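PDB 6TZ0: RNA-dependent RNA Polymerase from Bombyx mori cytoplasmic polyhedrosis virus, which catalyses RNA-templated RNA synthesis inside the virus particle, transcribing the double-stranded genome into plus strands and copying these into minus strands during replication. Local coordinates for residues P270-R282 with F527-R539. Numbering follows the deposited sequence.
Sequences PVWSQFNEVIGHR and FDIGEMLYWTSQR
Trp272 and Ser537 join an antiparallel beta-hairpin of the N-terminal region, strands 266-272 and 278-285, to helix 530-535 of the polymerase domain and residues 536-538. The broad indole suits a place between the N-terminal hairpin and the polymerase helix because both faces can pack: Leu533 sets CD2 over the six-membered ring, 3.6 Å from its centroid in a CH-pi contact, while Val278 of the partner strand covers the opposite face. The indole NE1 is satisfied by the carbonyl of Gly730. A small hydroxyl is apt at position 537, where it lies at the indole edge and works both ways. With OG turned beside its own backbone N (chi1 -66°), it accepts the backbone N-H of Trp272 at 3.0 Å from N to OG and donates to Leu533 O, nearly in line with that carbonyl. In Tyr534, CG anti to the backbone N (chi1 177°) swings the wide, flat ring out beside the hairpin loop, with Tyr534 CD1 3.2 Å from Ser273 O and Gln274 CG 3.6 Å from Tyr534 CE1. Farther from the hairpin turn, the long, extended chain of Arg282 carries its guanidinium to the carbonyls of residues 536-538, Arg282 NH2 lying 3.2 Å from Ser537 O.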
ATOM      1  N   PRO A 270     -34.321 -16.863  -1.438  1.00 28.41           N
ATOM      2  CA  PRO A 270     -34.306 -17.081   0.012  1.00 28.41           C
ATOM      3  C   PRO A 270     -34.361 -15.766   0.781  1.00 28.41           C
ATOM      4  O   PRO A 270     -34.137 -14.683   0.243  1.00 28.41           O
ATOM      5  CB  PRO A 270     -32.982 -17.813   0.254  1.00 28.41           C
ATOM      6  CG  PRO A 270     -32.133 -17.419  -0.866  1.00 28.41           C
ATOM      7  CD  PRO A 270     -33.043 -17.273  -2.046  1.00 28.41           C
ATOM      8  N   VAL A 271     -34.673 -15.884   2.071  1.00 28.35           N
ATOM      9  CA  VAL A 271     -34.831 -14.741   2.962  1.00 28.35           C
ATOM     10  C   VAL A 271     -33.889 -14.912   4.140  1.00 28.35           C
ATOM     11  O   VAL A 271     -33.916 -15.945   4.816  1.00 28.35           O
ATOM     12  CB  VAL A 271     -36.284 -14.587   3.447  1.00 28.35           C
ATOM     13  CG1 VAL A 271     -36.386 -13.521   4.514  1.00 28.35           C
ATOM     14  CG2 VAL A 271     -37.197 -14.251   2.293  1.00 28.35           C
ATOM     15  N   TRP A 272     -33.072 -13.898   4.392  1.00 29.20           N
ATOM     16  CA  TRP A 272     -32.073 -13.937   5.447  1.00 29.20           C
ATOM     17  C   TRP A 272     -32.512 -13.139   6.665  1.00 29.20           C
ATOM     18  O   TRP A 272     -33.070 -12.047   6.544  1.00 29.20           O
ATOM     19  CB  TRP A 272     -30.744 -13.397   4.934  1.00 29.20           C
ATOM     20  CG  TRP A 272     -30.062 -14.320   3.997  1.00 29.20           C
ATOM     21  CD1 TRP A 272     -30.236 -14.394   2.652  1.00 29.20           C
ATOM     22  CD2 TRP A 272     -29.058 -15.282   4.326  1.00 29.20           C
ATOM     23  NE1 TRP A 272     -29.426 -15.355   2.126  1.00 29.20           N
ATOM     24  CE2 TRP A 272     -28.686 -15.913   3.131  1.00 29.20           C
ATOM     25  CE3 TRP A 272     -28.440 -15.673   5.518  1.00 29.20           C
ATOM     26  CZ2 TRP A 272     -27.728 -16.916   3.088  1.00 29.20           C
ATOM     27  CZ3 TRP A 272     -27.490 -16.673   5.473  1.00 29.20           C
ATOM     28  CH2 TRP A 272     -27.141 -17.279   4.268  1.00 29.20           C
ATOM     29  N   SER A 273     -32.228 -13.690   7.836  1.00 32.81           N
ATOM     30  CA  SER A 273     -32.463 -13.038   9.110  1.00 32.81           C
ATOM     31  C   SER A 273     -31.394 -11.990   9.390  1.00 32.81           C
ATOM     32  O   SER A 273     -30.426 -11.826   8.646  1.00 32.81           O
ATOM     33  CB  SER A 273     -32.477 -14.067  10.232  1.00 32.81           C
ATOM     34  OG  SER A 273     -32.519 -13.433  11.491  1.00 32.81           O
ATOM     35  N   GLN A 274     -31.579 -11.269  10.494  1.00 36.04           N
ATOM     36  CA  GLN A 274     -30.538 -10.387  10.996  1.00 36.04           C
ATOM     37  C   GLN A 274     -29.354 -11.193  11.495  1.00 36.04           C
ATOM     38  O   GLN A 274     -28.208 -10.752  11.388  1.00 36.04           O
ATOM     39  CB  GLN A 274     -31.081  -9.545  12.144  1.00 36.04           C
ATOM     40  CG  GLN A 274     -32.357  -8.833  11.833  1.00 36.04           C
ATOM     41  CD  GLN A 274     -32.921  -8.129  13.031  1.00 36.04           C
ATOM     42  OE1 GLN A 274     -32.346  -8.163  14.113  1.00 36.04           O
ATOM     43  NE2 GLN A 274     -34.071  -7.497  12.853  1.00 36.04           N
ATOM     44  N   PHE A 275     -29.627 -12.348  12.084  1.00 36.13           N
ATOM     45  CA  PHE A 275     -28.635 -13.167  12.770  1.00 36.13           C
ATOM     46  C   PHE A 275     -28.122 -14.298  11.888  1.00 36.13           C
ATOM     47  O   PHE A 275     -28.027 -15.436  12.347  1.00 36.13           O
ATOM     48  CB  PHE A 275     -29.251 -13.705  14.054  1.00 36.13           C
ATOM     49  CG  PHE A 275     -29.725 -12.626  14.984  1.00 36.13           C
ATOM     50  CD1 PHE A 275     -28.844 -12.008  15.848  1.00 36.13           C
ATOM     51  CD2 PHE A 275     -31.049 -12.206  14.969  1.00 36.13           C
ATOM     52  CE1 PHE A 275     -29.274 -11.006  16.692  1.00 36.13           C
ATOM     53  CE2 PHE A 275     -31.479 -11.201  15.808  1.00 36.13           C
ATOM     54  CZ  PHE A 275     -30.591 -10.602  16.667  1.00 36.13           C
ATOM     55  N   ASN A 276     -27.762 -13.978  10.636  1.00 38.30           N
ATOM     56  CA  ASN A 276     -27.014 -14.855   9.719  1.00 38.30           C
ATOM     57  C   ASN A 276     -27.702 -16.197   9.463  1.00 38.30           C
ATOM     58  O   ASN A 276     -27.048 -17.239   9.414  1.00 38.30           O
ATOM     59  CB  ASN A 276     -25.590 -15.091  10.227  1.00 38.30           C
ATOM     60  CG  ASN A 276     -24.787 -13.819  10.329  1.00 38.30           C
ATOM     61  OD1 ASN A 276     -24.462 -13.369  11.424  1.00 38.30           O
ATOM     62  ND2 ASN A 276     -24.436 -13.244   9.188  1.00 38.30           N
ATOM     63  N   GLU A 277     -29.022 -16.188   9.299  1.00 35.09           N
ATOM     64  CA  GLU A 277     -29.781 -17.420   9.140  1.00 35.09           C
ATOM     65  C   GLU A 277     -30.757 -17.300   7.986  1.00 35.09           C
ATOM     66  O   GLU A 277     -31.349 -16.242   7.770  1.00 35.09           O
ATOM     67  CB  GLU A 277     -30.559 -17.759  10.406  1.00 35.09           C
ATOM     68  CG  GLU A 277     -29.727 -18.181  11.592  1.00 35.09           C
ATOM     69  CD  GLU A 277     -30.572 -18.345  12.841  1.00 35.09           C
ATOM     70  OE1 GLU A 277     -31.767 -17.990  12.790  1.00 35.09           O
ATOM     71  OE2 GLU A 277     -30.047 -18.821  13.869  1.00 35.09           O
ATOM     72  N   VAL A 278     -30.935 -18.394   7.253  1.00 31.19           N
ATOM     73  CA  VAL A 278     -31.973 -18.474   6.230  1.00 31.19           C
ATOM     74  C   VAL A 278     -33.270 -18.880   6.921  1.00 31.19           C
ATOM     75  O   VAL A 278     -33.395 -20.000   7.421  1.00 31.19           O
ATOM     76  CB  VAL A 278     -31.603 -19.460   5.120  1.00 31.19           C
ATOM     77  CG1 VAL A 278     -32.733 -19.579   4.130  1.00 31.19           C
ATOM     78  CG2 VAL A 278     -30.363 -19.001   4.417  1.00 31.19           C
ATOM     79  N   ILE A 279     -34.239 -17.970   6.946  1.00 30.13           N
ATOM     80  CA  ILE A 279     -35.464 -18.171   7.707  1.00 30.13           C
ATOM     81  C   ILE A 279     -36.672 -18.472   6.834  1.00 30.13           C
ATOM     82  O   ILE A 279     -37.668 -19.000   7.351  1.00 30.13           O
ATOM     83  CB  ILE A 279     -35.745 -16.961   8.614  1.00 30.13           C
ATOM     84  CG1 ILE A 279     -35.747 -15.679   7.781  1.00 30.13           C
ATOM     85  CG2 ILE A 279     -34.731 -16.911   9.725  1.00 30.13           C
ATOM     86  CD1 ILE A 279     -36.189 -14.456   8.524  1.00 30.13           C
ATOM     87  N   GLY A 280     -36.627 -18.166   5.548  1.00 29.06           N
ATOM     88  CA  GLY A 280     -37.717 -18.527   4.674  1.00 29.06           C
ATOM     89  C   GLY A 280     -37.367 -18.218   3.243  1.00 29.06           C
ATOM     90  O   GLY A 280     -36.226 -17.893   2.918  1.00 29.06           O
ATOM     91  N   HIS A 281     -38.373 -18.320   2.388  1.00 30.33           N
ATOM     92  CA  HIS A 281     -38.252 -17.901   1.005  1.00 30.33           C
ATOM     93  C   HIS A 281     -39.533 -17.198   0.597  1.00 30.33           C
ATOM     94  O   HIS A 281     -40.624 -17.546   1.052  1.00 30.33           O
ATOM     95  CB  HIS A 281     -37.974 -19.079   0.061  1.00 30.33           C
ATOM     96  CG  HIS A 281     -39.106 -20.047  -0.052  1.00 30.33           C
ATOM     97  ND1 HIS A 281     -39.296 -21.076   0.840  1.00 30.33           N
ATOM     98  CD2 HIS A 281     -40.121 -20.129  -0.942  1.00 30.33           C
ATOM     99  CE1 HIS A 281     -40.372 -21.759   0.499  1.00 30.33           C
ATOM    100  NE2 HIS A 281     -40.896 -21.201  -0.574  1.00 30.33           N
ATOM    101  N   ARG A 282     -39.393 -16.199  -0.261  1.00 31.49           N
ATOM    102  CA  ARG A 282     -40.521 -15.434  -0.757  1.00 31.49           C
ATOM    103  C   ARG A 282     -40.482 -15.455  -2.272  1.00 31.49           C
ATOM    104  O   ARG A 282     -39.508 -15.895  -2.876  1.00 31.49           O
ATOM    105  CB  ARG A 282     -40.500 -13.994  -0.221  1.00 31.49           C
ATOM    106  CG  ARG A 282     -39.305 -13.162  -0.650  1.00 31.49           C
ATOM    107  CD  ARG A 282     -39.236 -11.862   0.141  1.00 31.49           C
ATOM    108  NE  ARG A 282     -37.983 -11.143  -0.082  1.00 31.49           N
ATOM    109  CZ  ARG A 282     -37.838 -10.117  -0.910  1.00 31.49           C
ATOM    110  NH1 ARG A 282     -38.884  -9.646  -1.567  1.00 31.49           N
ATOM    111  NH2 ARG A 282     -36.656  -9.535  -1.051  1.00 31.49           N
ATOM    112  N   PHE A 527     -19.488 -14.572   6.653  1.00 44.93           N
ATOM    113  CA  PHE A 527     -19.774 -13.442   7.529  1.00 44.93           C
ATOM    114  C   PHE A 527     -19.500 -12.106   6.861  1.00 44.93           C
ATOM    115  O   PHE A 527     -19.997 -11.082   7.335  1.00 44.93           O
ATOM    116  CB  PHE A 527     -18.956 -13.486   8.821  1.00 44.93           C
ATOM    117  CG  PHE A 527     -19.358 -14.566   9.778  1.00 44.93           C
ATOM    118  CD1 PHE A 527     -20.591 -14.527  10.399  1.00 44.93           C
ATOM    119  CD2 PHE A 527     -18.457 -15.554  10.144  1.00 44.93           C
ATOM    120  CE1 PHE A 527     -20.955 -15.503  11.303  1.00 44.93           C
ATOM    121  CE2 PHE A 527     -18.805 -16.527  11.060  1.00 44.93           C
ATOM    122  CZ  PHE A 527     -20.057 -16.505  11.636  1.00 44.93           C
ATOM    123  N   ASP A 528     -18.708 -12.095   5.789  1.00 42.69           N
ATOM    124  CA  ASP A 528     -18.342 -10.846   5.136  1.00 42.69           C
ATOM    125  C   ASP A 528     -19.508 -10.255   4.366  1.00 42.69           C
ATOM    126  O   ASP A 528     -19.589  -9.034   4.206  1.00 42.69           O
ATOM    127  CB  ASP A 528     -17.176 -11.088   4.187  1.00 42.69           C
ATOM    128  CG  ASP A 528     -15.931 -11.548   4.903  1.00 42.69           C
ATOM    129  OD1 ASP A 528     -15.740 -11.172   6.075  1.00 42.69           O
ATOM    130  OD2 ASP A 528     -15.145 -12.301   4.291  1.00 42.69           O
ATOM    131  N   ILE A 529     -20.412 -11.099   3.887  1.00 35.36           N
ATOM    132  CA  ILE A 529     -21.510 -10.687   3.027  1.00 35.36           C
ATOM    133  C   ILE A 529     -22.844 -10.735   3.765  1.00 35.36           C
ATOM    134  O   ILE A 529     -23.893 -10.718   3.131  1.00 35.36           O
ATOM    135  CB  ILE A 529     -21.552 -11.537   1.750  1.00 35.36           C
ATOM    136  CG1 ILE A 529     -21.686 -13.016   2.104  1.00 35.36           C
ATOM    137  CG2 ILE A 529     -20.310 -11.328   0.944  1.00 35.36           C
ATOM    138  CD1 ILE A 529     -21.855 -13.916   0.915  1.00 35.36           C
ATOM    139  N   GLY A 530     -22.815 -10.791   5.097  1.00 35.46           N
ATOM    140  CA  GLY A 530     -24.037 -10.992   5.857  1.00 35.46           C
ATOM    141  C   GLY A 530     -24.975  -9.805   5.844  1.00 35.46           C
ATOM    142  O   GLY A 530     -26.196  -9.977   5.839  1.00 35.46           O
ATOM    143  N   GLU A 531     -24.428  -8.590   5.823  1.00 36.79           N
ATOM    144  CA  GLU A 531     -25.284  -7.412   5.776  1.00 36.79           C
ATOM    145  C   GLU A 531     -25.928  -7.252   4.408  1.00 36.79           C
ATOM    146  O   GLU A 531     -27.075  -6.811   4.311  1.00 36.79           O
ATOM    147  CB  GLU A 531     -24.495  -6.159   6.149  1.00 36.79           C
ATOM    148  CG  GLU A 531     -23.949  -6.188   7.567  1.00 36.79           C
ATOM    149  CD  GLU A 531     -25.034  -6.252   8.636  1.00 36.79           C
ATOM    150  OE1 GLU A 531     -26.132  -5.691   8.432  1.00 36.79           O
ATOM    151  OE2 GLU A 531     -24.781  -6.871   9.692  1.00 36.79           O
ATOM    152  N   MET A 532     -25.218  -7.618   3.342  1.00 33.11           N
ATOM    153  CA  MET A 532     -25.821  -7.579   2.015  1.00 33.11           C
ATOM    154  C   MET A 532     -26.871  -8.669   1.857  1.00 33.11           C
ATOM    155  O   MET A 532     -27.920  -8.447   1.243  1.00 33.11           O
ATOM    156  CB  MET A 532     -24.748  -7.723   0.944  1.00 33.11           C
ATOM    157  CG  MET A 532     -23.818  -6.552   0.857  1.00 33.11           C
ATOM    158  SD  MET A 532     -22.618  -6.701  -0.478  1.00 33.11           S
ATOM    159  CE  MET A 532     -21.484  -7.873   0.233  1.00 33.11           C
ATOM    160  N   LEU A 533     -26.592  -9.851   2.402  1.00 31.32           N
ATOM    161  CA  LEU A 533     -27.566 -10.936   2.432  1.00 31.32           C
ATOM    162  C   LEU A 533     -28.811 -10.567   3.226  1.00 31.32           C
ATOM    163  O   LEU A 533     -29.916 -10.973   2.859  1.00 31.32           O
ATOM    164  CB  LEU A 533     -26.895 -12.183   3.001  1.00 31.32           C
ATOM    165  CG  LEU A 533     -26.315 -13.256   2.079  1.00 31.32           C
ATOM    166  CD1 LEU A 533     -25.430 -12.727   1.003  1.00 31.32           C
ATOM    167  CD2 LEU A 533     -25.467 -14.122   2.975  1.00 31.32           C
ATOM    168  N   TYR A 534     -28.664  -9.772   4.287  1.00 31.31           N
ATOM    169  CA  TYR A 534     -29.838  -9.297   5.012  1.00 31.31           C
ATOM    170  C   TYR A 534     -30.584  -8.224   4.227  1.00 31.31           C
ATOM    171  O   TYR A 534     -31.796  -8.329   4.020  1.00 31.31           O
ATOM    172  CB  TYR A 534     -29.443  -8.770   6.388  1.00 31.31           C
ATOM    173  CG  TYR A 534     -30.618  -8.205   7.142  1.00 31.31           C
ATOM    174  CD1 TYR A 534     -31.607  -9.039   7.635  1.00 31.31           C
ATOM    175  CD2 TYR A 534     -30.745  -6.841   7.354  1.00 31.31           C
ATOM    176  CE1 TYR A 534     -32.683  -8.540   8.310  1.00 31.31           C
ATOM    177  CE2 TYR A 534     -31.828  -6.329   8.030  1.00 31.31           C
ATOM    178  CZ  TYR A 534     -32.791  -7.187   8.507  1.00 31.31           C
ATOM    179  OH  TYR A 534     -33.871  -6.693   9.192  1.00 31.31           O
ATOM    180  N   TRP A 535     -29.884  -7.186   3.777  1.00 29.61           N
ATOM    181  CA  TRP A 535     -30.564  -6.063   3.148  1.00 29.61           C
ATOM    182  C   TRP A 535     -31.012  -6.332   1.723  1.00 29.61           C
ATOM    183  O   TRP A 535     -31.670  -5.472   1.135  1.00 29.61           O
ATOM    184  CB  TRP A 535     -29.687  -4.812   3.149  1.00 29.61           C
ATOM    185  CG  TRP A 535     -29.586  -4.152   4.469  1.00 29.61           C
ATOM    186  CD1 TRP A 535     -28.528  -4.174   5.316  1.00 29.61           C
ATOM    187  CD2 TRP A 535     -30.604  -3.387   5.115  1.00 29.61           C
ATOM    188  NE1 TRP A 535     -28.813  -3.454   6.448  1.00 29.61           N
ATOM    189  CE2 TRP A 535     -30.087  -2.964   6.349  1.00 29.61           C
ATOM    190  CE3 TRP A 535     -31.906  -3.021   4.768  1.00 29.61           C
ATOM    191  CZ2 TRP A 535     -30.821  -2.190   7.236  1.00 29.61           C
ATOM    192  CZ3 TRP A 535     -32.629  -2.253   5.646  1.00 29.61           C
ATOM    193  CH2 TRP A 535     -32.088  -1.845   6.866  1.00 29.61           C
ATOM    194  N   THR A 536     -30.680  -7.474   1.142  1.00 30.33           N
ATOM    195  CA  THR A 536     -31.205  -7.780  -0.175  1.00 30.33           C
ATOM    196  C   THR A 536     -32.412  -8.709  -0.087  1.00 30.33           C
ATOM    197  O   THR A 536     -33.137  -8.871  -1.073  1.00 30.33           O
ATOM    198  CB  THR A 536     -30.096  -8.380  -1.048  1.00 30.33           C
ATOM    199  OG1 THR A 536     -28.865  -7.720  -0.748  1.00 30.33           O
ATOM    200  CG2 THR A 536     -30.354  -8.054  -2.492  1.00 30.33           C
ATOM    201  N   SER A 537     -32.670  -9.275   1.091  1.00 29.89           N
ATOM    202  CA  SER A 537     -33.907  -9.985   1.392  1.00 29.89           C
ATOM    203  C   SER A 537     -35.038  -9.054   1.798  1.00 29.89           C
ATOM    204  O   SER A 537     -36.121  -9.536   2.139  1.00 29.89           O
ATOM    205  CB  SER A 537     -33.679 -10.999   2.513  1.00 29.89           C
ATOM    206  OG  SER A 537     -32.800 -12.030   2.113  1.00 29.89           O
ATOM    207  N   GLN A 538     -34.814  -7.747   1.780  1.00 30.10           N
ATOM    208  CA  GLN A 538     -35.807  -6.783   2.213  1.00 30.10           C
ATOM    209  C   GLN A 538     -36.594  -6.260   1.022  1.00 30.10           C
ATOM    210  O   GLN A 538     -36.217  -6.437  -0.136  1.00 30.10           O
ATOM    211  CB  GLN A 538     -35.137  -5.627   2.946  1.00 30.10           C
ATOM    212  CG  GLN A 538     -34.325  -6.066   4.141  1.00 30.10           C
ATOM    213  CD  GLN A 538     -35.165  -6.726   5.193  1.00 30.10           C
ATOM    214  OE1 GLN A 538     -36.266  -6.278   5.485  1.00 30.10           O
ATOM    215  NE2 GLN A 538     -34.664  -7.816   5.753  1.00 30.10           N
ATOM    216  N   ARG A 539     -37.697  -5.594   1.321  1.00 32.08           N
ATOM    217  CA  ARG A 539     -38.560  -5.012   0.312  1.00 32.08           C
ATOM    218  C   ARG A 539     -38.606  -3.501   0.479  1.00 32.08           C
ATOM    219  O   ARG A 539     -38.290  -2.971   1.546  1.00 32.08           O
ATOM    220  CB  ARG A 539     -39.960  -5.616   0.391  1.00 32.08           C
ATOM    221  CG  ARG A 539     -40.591  -5.505   1.741  1.00 32.08           C
ATOM    222  CD  ARG A 539     -41.909  -6.223   1.756  1.00 32.08           C
ATOM    223  NE  ARG A 539     -42.880  -5.556   0.903  1.00 32.08           N
ATOM    224  CZ  ARG A 539     -44.023  -6.100   0.513  1.00 32.08           C
ATOM    225  NH1 ARG A 539     -44.336  -7.328   0.899  1.00 32.08           N
ATOM    226  NH2 ARG A 539     -44.848  -5.420  -0.267  1.00 32.08           N
TER